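Local coordinates for thioredoxin-like protein (Bacteroides caccae ATCC 43185, PDB 4YOD) that probably acts as a thiol-disulfide oxidoreductase of the thioredoxin type, with substrates and precise role unknown, at residues A[191-196]-A[229-234]; A[216-221]-A[255-260]; A[220-225]-A[242-247]. All coordinates share one frame; numbering follows the deposited sequence.

Contact 1. Residues A[191-196]-A[229-234]; sequences ETIEGL and LNEFPK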
loop_
_atom_site.group_PDB
_atom_site.type_symbol
_atom_site.label_atom_id
_atom_site.label_comp_id
_atom_site.label_asym_id
_atom_site.label_seq_id
_atom_site.Cartn_x
_atom_site.Cartn_y
_atom_site.Cartn_z
ATOM N N GLU A 191 -2.615 -12.491 15.182
ATOM C CA GLU A 191 -1.199 -12.560 14.811
ATOM C C GLU A 191 -0.557 -11.149 14.899
ATOM O O GLU A 191 0.544 -11.002 15.437
ATOM C CB GLU A 191 -1.094 -13.126 13.385
ATOM C CG GLU A 191 0.263 -13.684 13.002
ATOM C CD GLU A 191 0.237 -14.444 11.690
ATOM O OE1 GLU A 191 0.160 -13.792 10.623
ATOM O OE2 GLU A 191 0.268 -15.696 11.731
ATOM N N THR A 192 -1.284 -10.121 14.416
ATOM C CA THR A 192 -0.863 -8.721 14.438
ATOM C C THR A 192 -0.829 -8.186 15.889
ATOM O O THR A 192 0.130 -7.493 16.228
ATOM C CB THR A 192 -1.752 -7.880 13.506
ATOM O OG1 THR A 192 -1.521 -8.327 12.171
ATOM C CG2 THR A 192 -1.450 -6.389 13.580
ATOM N N ILE A 193 -1.840 -8.509 16.732
ATOM C CA ILE A 193 -1.857 -8.105 18.151
ATOM C C ILE A 193 -0.579 -8.641 18.842
ATOM O O ILE A 193 0.108 -7.873 19.522
ATOM C CB ILE A 193 -3.156 -8.545 18.907
ATOM C CG1 ILE A 193 -4.392 -7.734 18.438
ATOM C CG2 ILE A 193 -2.991 -8.413 20.429
ATOM C CD1 ILE A 193 -5.751 -8.407 18.652
ATOM N N GLU A 194 -0.250 -9.934 18.610
ATOM C CA GLU A 194 0.917 -10.624 19.171
ATOM C C GLU A 194 2.231 -9.999 18.682
ATOM O O GLU A 194 3.143 -9.799 19.485
ATOM C CB GLU A 194 0.866 -12.125 18.837
ATOM C CG GLU A 194 1.297 -13.037 19.977
ATOM C CD GLU A 194 0.685 -12.771 21.343
ATOM O OE1 GLU A 194 -0.563 -12.728 21.448
ATOM O OE2 GLU A 194 1.462 -12.608 22.312
ATOM N N GLY A 195 2.289 -9.658 17.398
ATOM C CA GLY A 195 3.446 -9.009 16.786
ATOM C C GLY A 195 3.729 -7.630 17.360
ATOM O O GLY A 195 4.891 -7.277 17.570
ATOM N N LEU A 196 2.668 -6.851 17.651
ATOM C CA LEU A 196 2.784 -5.536 18.275
ATOM C C LEU A 196 3.196 -5.654 19.749
ATOM O O LEU A 196 4.025 -4.862 20.205
ATOM C CB LEU A 196 1.478 -4.727 18.138
ATOM C CG LEU A 196 1.176 -4.209 16.722
ATOM C CD1 LEU A 196 -0.228 -3.674 16.632
ATOM C CD2 LEU A 196 2.197 -3.163 16.269
ATOM N N LEU A 229 -12.647 -8.166 22.929
ATOM C CA LEU A 229 -12.014 -6.955 23.462
ATOM C C LEU A 229 -10.908 -7.266 24.495
ATOM O O LEU A 229 -9.978 -6.465 24.641
ATOM C CB LEU A 229 -13.090 -6.042 24.082
ATOM C CG LEU A 229 -12.691 -4.611 24.472
ATOM C CD1 LEU A 229 -12.166 -3.824 23.283
ATOM C CD2 LEU A 229 -13.856 -3.884 25.096
ATOM N N ASN A 230 -10.994 -8.433 25.177
ATOM C CA ASN A 230 -10.013 -8.895 26.172
ATOM C C ASN A 230 -8.631 -9.178 25.531
ATOM O O ASN A 230 -7.616 -9.094 26.225
ATOM C CB ASN A 230 -10.527 -10.145 26.914
ATOM C CG ASN A 230 -10.741 -11.350 26.026
ATOM O OD1 ASN A 230 -11.737 -11.454 25.304
ATOM N ND2 ASN A 230 -9.796 -12.278 26.044
ATOM N N GLU A 231 -8.605 -9.500 24.216
ATOM C CA GLU A 231 -7.386 -9.775 23.440
ATOM C C GLU A 231 -6.489 -8.529 23.282
ATOM O O GLU A 231 -5.264 -8.664 23.218
ATOM C CB GLU A 231 -7.741 -10.327 22.051
ATOM C CG GLU A 231 -7.996 -11.827 22.042
ATOM C CD GLU A 231 -8.069 -12.479 20.672
ATOM O OE1 GLU A 231 -7.299 -12.076 19.769
ATOM O OE2 GLU A 231 -8.869 -13.431 20.516
ATOM N N PHE A 232 -7.098 -7.331 23.206
ATOM C CA PHE A 232 -6.372 -6.065 23.063
ATOM C C PHE A 232 -5.804 -5.607 24.400
ATOM O O PHE A 232 -6.547 -5.604 25.384
ATOM C CB PHE A 232 -7.286 -4.961 22.499
ATOM C CG PHE A 232 -7.711 -5.169 21.069
ATOM C CD1 PHE A 232 -6.943 -4.676 20.020
ATOM C CD2 PHE A 232 -8.872 -5.872 20.765
ATOM C CE1 PHE A 232 -7.329 -4.882 18.694
ATOM C CE2 PHE A 232 -9.262 -6.066 19.438
ATOM C CZ PHE A 232 -8.486 -5.575 18.412
ATOM N N PRO A 233 -4.523 -5.167 24.466
ATOM C CA PRO A 233 -3.982 -4.674 25.748
ATOM C C PRO A 233 -4.736 -3.439 26.243
ATOM O O PRO A 233 -5.189 -2.634 25.429
ATOM C CB PRO A 233 -2.528 -4.323 25.403
ATOM C CG PRO A 233 -2.223 -5.114 24.175
ATOM C CD PRO A 233 -3.502 -5.116 23.406
ATOM N N LYS A 234 -4.888 -3.305 27.573
ATOM C CA LYS A 234 -5.584 -2.182 28.216
ATOM C C LYS A 234 -4.851 -0.856 27.981
ATOM O O LYS A 234 -5.462 0.208 28.072
ATOM C CB LYS A 234 -5.740 -2.437 29.729
ATOM C CG LYS A 234 -6.865 -3.405 30.061
ATOM C CD LYS A 234 -7.081 -3.525 31.560
ATOM C CE LYS A 234 -8.172 -4.512 31.894
ATOM N NZ LYS A 234 -8.304 -4.717 33.363
#
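In the thioredoxin fold of this chain, helix 187-197, which starts at what is probably a thioredoxin-type CxxC, meets the loop 229-234 by driving Ile193 against Phe232, with Glu231 and Pro233 flanking it. That loop leads from helix 222-228 into edge strand 237-240, so the contact fastens the helix to the turn of a neighbouring beta-alpha-beta crossover. No hydrogen bond spans the two segments, and the grip is essentially that of one isoleucine.

Ile193 CD1 sits over a face of the phenyl ring, 4.0 Å from the centroid of Phe232 and 16° off the ring normal. This is a CH-pi contact displaced slightly toward the rim, where CD1 lies 3.9 Å from Phe232 CE1. Two torsions set it up: CG1 stands beside the backbone N, anti to the carbonyl carbon (chi1 -71°), and the chain then runs out extended to CD1, meeting the Phe232 side chain at about a right angle. Ile193 also touches Phe180 of strand 176-181, and Phe232 touches Asn238.

The carboxylate of Glu231 comes in with OE1 4.1 Å from Ile193 CD1 and weakly hydrogen-bonded to Thr190 OG1. The second branch, CG2 of Ile193, turns to the loop backbone and rests 3.6 Å from Glu231 O, with Pro233 CD at a looser 4.5 Å.

Contact 2. Residues A[216-221]-A[255-260]; sequences IYPDEE and KAIPTL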
loop_
_atom_site.group_PDB
_atom_site.type_symbol
_atom_site.label_atom_id
_atom_site.label_comp_id
_atom_site.label_asym_id
_atom_site.label_seq_id
_atom_site.Cartn_x
_atom_site.Cartn_y
_atom_site.Cartn_z
ATOM N N ILE A 216 -9.198 0.368 15.810
ATOM C CA ILE A 216 -10.528 0.757 15.365
ATOM C C ILE A 216 -11.203 -0.379 14.597
ATOM O O ILE A 216 -10.652 -0.938 13.637
ATOM C CB ILE A 216 -10.555 2.106 14.581
ATOM C CG1 ILE A 216 -11.992 2.517 14.171
ATOM C CG2 ILE A 216 -9.625 2.126 13.371
ATOM C CD1 ILE A 216 -12.832 3.087 15.295
ATOM N N TYR A 217 -12.400 -0.739 15.084
ATOM C CA TYR A 217 -13.239 -1.723 14.447
ATOM C C TYR A 217 -14.262 -0.959 13.576
ATOM O O TYR A 217 -15.050 -0.175 14.104
ATOM C CB TYR A 217 -13.898 -2.647 15.478
ATOM C CG TYR A 217 -14.918 -3.587 14.877
ATOM C CD1 TYR A 217 -14.578 -4.440 13.831
ATOM C CD2 TYR A 217 -16.230 -3.619 15.347
ATOM C CE1 TYR A 217 -15.523 -5.275 13.245
ATOM C CE2 TYR A 217 -17.178 -4.472 14.787
ATOM C CZ TYR A 217 -16.814 -5.311 13.744
ATOM O OH TYR A 217 -17.732 -6.153 13.175
ATOM N N PRO A 218 -14.235 -1.132 12.240
ATOM C CA PRO A 218 -15.141 -0.347 11.393
ATOM C C PRO A 218 -16.442 -1.049 10.981
ATOM O O PRO A 218 -17.293 -0.381 10.392
ATOM C CB PRO A 218 -14.272 -0.058 10.164
ATOM C CG PRO A 218 -13.338 -1.257 10.063
ATOM C CD PRO A 218 -13.312 -1.948 11.421
ATOM N N ASP A 219 -16.613 -2.361 11.262
ATOM C CA ASP A 219 -17.797 -3.093 10.799
ATOM C C ASP A 219 -18.968 -3.081 11.808
ATOM O O ASP A 219 -18.901 -2.399 12.830
ATOM C CB ASP A 219 -17.440 -4.524 10.382
ATOM C CG ASP A 219 -16.623 -4.597 9.116
ATOM O OD1 ASP A 219 -17.230 -4.678 8.022
ATOM O OD2 ASP A 219 -15.377 -4.593 9.214
ATOM N N GLU A 220 -20.049 -3.820 11.479
ATOM C CA GLU A 220 -21.337 -3.835 12.180
ATOM C C GLU A 220 -21.557 -5.000 13.177
ATOM O O GLU A 220 -22.612 -5.031 13.818
ATOM C CB GLU A 220 -22.467 -3.842 11.130
ATOM C CG GLU A 220 -22.473 -2.600 10.246
ATOM C CD GLU A 220 -22.969 -2.769 8.823
ATOM O OE1 GLU A 220 -24.187 -3.002 8.638
ATOM O OE2 GLU A 220 -22.151 -2.594 7.888
ATOM N N GLU A 221 -20.580 -5.922 13.342
ATOM C CA GLU A 221 -20.712 -7.059 14.272
ATOM C C GLU A 221 -20.186 -6.660 15.675
ATOM O O GLU A 221 -19.253 -7.277 16.207
ATOM C CB GLU A 221 -19.993 -8.313 13.723
ATOM C CG GLU A 221 -20.567 -8.869 12.425
ATOM C CD GLU A 221 -21.814 -9.732 12.534
ATOM O OE1 GLU A 221 -22.004 -10.402 13.576
ATOM O OE2 GLU A 221 -22.577 -9.779 11.542
ATOM N N LYS A 255 -9.746 -2.765 2.103
ATOM C CA LYS A 255 -9.611 -4.005 1.295
ATOM C C LYS A 255 -8.735 -5.070 2.010
ATOM O O LYS A 255 -8.814 -6.262 1.688
ATOM C CB LYS A 255 -9.063 -3.700 -0.109
ATOM C CG LYS A 255 -7.608 -3.225 -0.152
ATOM C CD LYS A 255 -7.189 -2.848 -1.570
ATOM C CE LYS A 255 -5.720 -2.530 -1.688
ATOM N NZ LYS A 255 -5.347 -1.315 -0.927
ATOM N N ALA A 256 -7.921 -4.622 2.968
ATOM C CA ALA A 256 -7.051 -5.462 3.787
ATOM C C ALA A 256 -7.279 -5.172 5.260
ATOM O O ALA A 256 -6.985 -4.070 5.726
ATOM C CB ALA A 256 -5.586 -5.217 3.430
ATOM N N ILE A 257 -7.829 -6.149 5.988
ATOM C CA ILE A 257 -8.021 -6.048 7.435
ATOM C C ILE A 257 -7.373 -7.316 8.005
ATOM O O ILE A 257 -7.680 -8.411 7.535
ATOM C CB ILE A 257 -9.486 -5.791 7.891
ATOM C CG1 ILE A 257 -9.940 -4.359 7.483
ATOM C CG2 ILE A 257 -9.630 -5.987 9.412
ATOM C CD1 ILE A 257 -11.459 -4.064 7.658
ATOM N N PRO A 258 -6.363 -7.197 8.892
ATOM C CA PRO A 258 -5.902 -5.976 9.565
ATOM C C PRO A 258 -5.058 -5.065 8.684
ATOM O O PRO A 258 -4.488 -5.489 7.672
ATOM C CB PRO A 258 -5.059 -6.526 10.732
ATOM C CG PRO A 258 -4.537 -7.844 10.218
ATOM C CD PRO A 258 -5.689 -8.402 9.429
ATOM N N THR A 259 -5.013 -3.789 9.059
ATOM C CA THR A 259 -4.146 -2.838 8.381
ATOM C C THR A 259 -3.589 -1.881 9.434
ATOM O O THR A 259 -4.265 -1.562 10.413
ATOM C CB THR A 259 -4.772 -2.179 7.147
ATOM O OG1 THR A 259 -3.702 -1.703 6.357
ATOM C CG2 THR A 259 -5.731 -1.047 7.465
ATOM N N LEU A 260 -2.330 -1.484 9.256
ATOM C CA LEU A 260 -1.651 -0.613 10.210
ATOM C C LEU A 260 -1.172 0.653 9.559
ATOM O O LEU A 260 -0.677 0.604 8.444
ATOM C CB LEU A 260 -0.438 -1.331 10.841
ATOM C CG LEU A 260 -0.704 -2.617 11.620
ATOM C CD1 LEU A 260 0.603 -3.356 11.905
ATOM C CD2 LEU A 260 -1.439 -2.331 12.907
#
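Ile257 is the residue of 255-260 that reaches across to Pro218 and Asp219, in the loop that follows strand 211-217. The segment starts with Lys255, whose ammonium forms a salt bridge with Asp253 and a cation-pi contact with Tyr105, linking this end to the helical N-terminal part of the chain.

At Ile257 the side chain swings over to the other loop. CG1 lies beside the backbone N (chi1 -69°) and the chain extends from there (chi2 170°), which carries CD1 out to the Pro218 ring. This methyl lies 4.1 Å from Pro218 CG, the two side chains passing with their ends pointing opposite ways. The same Ile257 CD1 is 4.2 Å from Asp219 OD2, a plain van der Waals approach of a methyl to a carboxylate. Asp219 is itself tied in locally: its backbone N stands 3.7 Å above the plane of the Tyr217 ring, over the centre, and Tyr217 OH accepts a bent hydrogen bond of 2.9 Å from Glu221 N (135°), holding the loop round the tyrosine.

Next comes Pro258, preceded by a cis peptide bond and packed on Ala188 and Cys189. Thr259 begins the strand, pairing with Ile181 through the backbone and bonding through OG1 to Asp273. Ile257, backed by Pro218, also touches the probable CxxC pair, and with Pro258 on Cys189 the cis-proline lies where thioredoxin folds have it, beside the presumed redox cysteines.

Contact 3. Residues A[220-225]-A[242-247]; sequences EELDDW and KKFTIK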
loop_
_atom_site.group_PDB
_atom_site.type_symbol
_atom_site.label_atom_id
_atom_site.label_comp_id
_atom_site.label_asym_id
_atom_site.label_seq_id
_atom_site.Cartn_x
_atom_site.Cartn_y
_atom_site.Cartn_z
ATOM N N GLU A 220 -20.049 -3.820 11.479
ATOM C CA GLU A 220 -21.337 -3.835 12.180
ATOM C C GLU A 220 -21.557 -5.000 13.177
ATOM O O GLU A 220 -22.612 -5.031 13.818
ATOM C CB GLU A 220 -22.467 -3.842 11.130
ATOM C CG GLU A 220 -22.473 -2.600 10.246
ATOM C CD GLU A 220 -22.969 -2.769 8.823
ATOM O OE1 GLU A 220 -24.187 -3.002 8.638
ATOM O OE2 GLU A 220 -22.151 -2.594 7.888
ATOM N N GLU A 221 -20.580 -5.922 13.342
ATOM C CA GLU A 221 -20.712 -7.059 14.272
ATOM C C GLU A 221 -20.186 -6.660 15.675
ATOM O O GLU A 221 -19.253 -7.277 16.207
ATOM C CB GLU A 221 -19.993 -8.313 13.723
ATOM C CG GLU A 221 -20.567 -8.869 12.425
ATOM C CD GLU A 221 -21.814 -9.732 12.534
ATOM O OE1 GLU A 221 -22.004 -10.402 13.576
ATOM O OE2 GLU A 221 -22.577 -9.779 11.542
ATOM N N LEU A 222 -20.828 -5.628 16.269
ATOM C CA LEU A 222 -20.513 -5.003 17.560
ATOM C C LEU A 222 -20.463 -5.976 18.752
ATOM O O LEU A 222 -19.698 -5.729 19.689
ATOM C CB LEU A 222 -21.533 -3.899 17.857
ATOM C CG LEU A 222 -21.085 -2.460 17.591
ATOM C CD1 LEU A 222 -21.035 -2.141 16.084
ATOM C CD2 LEU A 222 -22.008 -1.486 18.286
ATOM N N ASP A 223 -21.274 -7.056 18.729
ATOM C CA ASP A 223 -21.296 -8.056 19.798
ATOM C C ASP A 223 -19.993 -8.870 19.808
ATOM O O ASP A 223 -19.376 -9.005 20.868
ATOM C CB ASP A 223 -22.522 -8.979 19.667
ATOM C CG ASP A 223 -23.864 -8.330 19.984
ATOM O OD1 ASP A 223 -23.872 -7.230 20.591
ATOM O OD2 ASP A 223 -24.912 -8.942 19.663
ATOM N N ASP A 224 -19.549 -9.358 18.622
ATOM C CA ASP A 224 -18.318 -10.141 18.443
ATOM C C ASP A 224 -17.077 -9.334 18.856
ATOM O O ASP A 224 -16.091 -9.918 19.319
ATOM C CB ASP A 224 -18.182 -10.621 16.989
ATOM C CG ASP A 224 -19.247 -11.612 16.569
ATOM O OD1 ASP A 224 -19.162 -12.790 16.988
ATOM O OD2 ASP A 224 -20.162 -11.217 15.811
ATOM N N TRP A 225 -17.142 -7.993 18.706
ATOM C CA TRP A 225 -16.088 -7.065 19.104
ATOM C C TRP A 225 -15.975 -7.004 20.630
ATOM O O TRP A 225 -14.864 -7.097 21.153
ATOM C CB TRP A 225 -16.352 -5.670 18.522
ATOM C CG TRP A 225 -15.290 -4.666 18.858
ATOM C CD1 TRP A 225 -14.068 -4.535 18.270
ATOM C CD2 TRP A 225 -15.341 -3.689 19.904
ATOM N NE1 TRP A 225 -13.366 -3.511 18.860
ATOM C CE2 TRP A 225 -14.127 -2.966 19.860
ATOM C CE3 TRP A 225 -16.304 -3.338 20.863
ATOM C CZ2 TRP A 225 -13.850 -1.915 20.739
ATOM C CZ3 TRP A 225 -16.028 -2.298 21.737
ATOM C CH2 TRP A 225 -14.819 -1.590 21.662
ATOM N N LYS A 242 -19.251 3.741 15.669
ATOM C CA LYS A 242 -20.681 3.660 16.013
ATOM C C LYS A 242 -21.598 3.806 14.784
ATOM O O LYS A 242 -22.460 2.954 14.588
ATOM C CB LYS A 242 -21.044 4.712 17.081
ATOM C CG LYS A 242 -22.417 4.532 17.718
ATOM C CD LYS A 242 -22.756 5.702 18.641
ATOM C CE LYS A 242 -24.186 5.664 19.133
ATOM N NZ LYS A 242 -24.405 4.616 20.166
ATOM N N LYS A 243 -21.396 4.849 13.956
ATOM C CA LYS A 243 -22.246 5.106 12.788
ATOM C C LYS A 243 -21.673 4.481 11.494
ATOM O O LYS A 243 -22.268 4.660 10.431
ATOM C CB LYS A 243 -22.474 6.618 12.606
ATOM C CG LYS A 243 -23.180 7.301 13.788
ATOM C CD LYS A 243 -23.783 8.673 13.426
ATOM C CE LYS A 243 -22.782 9.812 13.345
ATOM N NZ LYS A 243 -22.321 10.251 14.689
ATOM N N PHE A 244 -20.554 3.717 11.589
ATOM C CA PHE A 244 -19.900 3.023 10.463
ATOM C C PHE A 244 -19.539 4.018 9.327
ATOM O O PHE A 244 -19.650 3.697 8.141
ATOM C CB PHE A 244 -20.758 1.838 9.931
ATOM C CG PHE A 244 -21.638 1.151 10.963
ATOM C CD1 PHE A 244 -21.079 0.381 11.979
ATOM C CD2 PHE A 244 -23.023 1.273 10.914
ATOM C CE1 PHE A 244 -21.890 -0.227 12.948
ATOM C CE2 PHE A 244 -23.834 0.649 11.871
ATOM C CZ PHE A 244 -23.264 -0.100 12.879
ATOM N N THR A 245 -19.060 5.212 9.721
ATOM C CA THR A 245 -18.684 6.335 8.853
ATOM C C THR A 245 -17.456 6.008 7.975
ATOM O O THR A 245 -17.440 6.391 6.807
ATOM C CB THR A 245 -18.434 7.575 9.728
ATOM O OG1 THR A 245 -19.552 7.726 10.599
ATOM C CG2 THR A 245 -18.241 8.855 8.913
ATOM N N ILE A 246 -16.436 5.324 8.535
ATOM C CA ILE A 246 -15.225 4.949 7.794
ATOM C C ILE A 246 -15.617 4.076 6.614
ATOM O O ILE A 246 -15.210 4.360 5.480
ATOM C CB ILE A 246 -14.179 4.255 8.696
ATOM C CG1 ILE A 246 -13.640 5.229 9.764
ATOM C CG2 ILE A 246 -13.041 3.640 7.841
ATOM C CD1 ILE A 246 -12.969 4.556 11.004
ATOM N N LYS A 247 -16.445 3.039 6.887
ATOM C CA LYS A 247 -16.935 2.069 5.912
ATOM C C LYS A 247 -17.872 2.739 4.897
ATOM O O LYS A 247 -17.635 2.615 3.696
ATOM C CB LYS A 247 -17.647 0.906 6.636
ATOM C CG LYS A 247 -17.982 -0.295 5.769
ATOM C CD LYS A 247 -18.933 -1.236 6.503
ATOM C CE LYS A 247 -18.885 -2.653 5.986
ATOM N NZ LYS A 247 -19.487 -2.786 4.634
#
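Glu220 and Leu222 both close on the ring of Phe244, one over a face and the other at the rim. The CH-pi contact comes first: Glu220 CG stands 3.5 Å from the centroid of the Phe244 ring and only 7° off its normal, almost squarely over the middle, and the two side chains cross at about a right angle. Beyond CG the glutamate bends at chi2 (149°), leaving its carboxylate tilted 39° from the ring plane. On the opposite face the carbonyl oxygen Lys242 O lies 3.5 Å above the centre of the Phe244 ring, which is thus sandwiched between an aliphatic carbon and a backbone oxygen.

A second aliphatic contact comes at the ring edge, where Leu222 CD1 lies in plane, 3.8 Å from Phe244 CE1. Both loops sit at the C-terminal ends of adjacent parallel strands of the thioredoxin-fold sheet, 211-217 and 237-240, each leading into its next helix, with Glu221 and Phe244 at the N-cap positions. With the ring of Phe244 cut back to an alanine, Glu220 CG and Leu222 CD1 would probably lose the surface they share, and a gap is likely to open between them.

Glu220 OE2 also makes a van der Waals approach to Lys247 CD, at 3.8 Å. The charge term is weaker: Glu220 OE2 and Lys247 NZ, 4.2 Å apart, form no salt bridge, though the opposite charges probably attract at this exposed surface.

How the contacts relate
From the N terminus the chain passes through its helical half before reaching 191-196, where contact 1 opens; it closes at 229-234, after strand 211-217 and helix 222-228. Contacts 2 and 3 open inside that span and close beyond it, so both cross contact 1. They start from overlapping segments sharing Glu220 and Glu221: contact 3 closes first, at 242-247, and contact 2 later, at 255-260. Contacts 1 and 2 touch where Thr192 OG1 packs 3.6 Å from Pro258 CG. Between contacts 2 and 3, Ile216 CG1 lies 3.9 Å from Ile246 CD1. Together they tie helix 187-197, the strand-end loops and the cis-proline loop around one sheet.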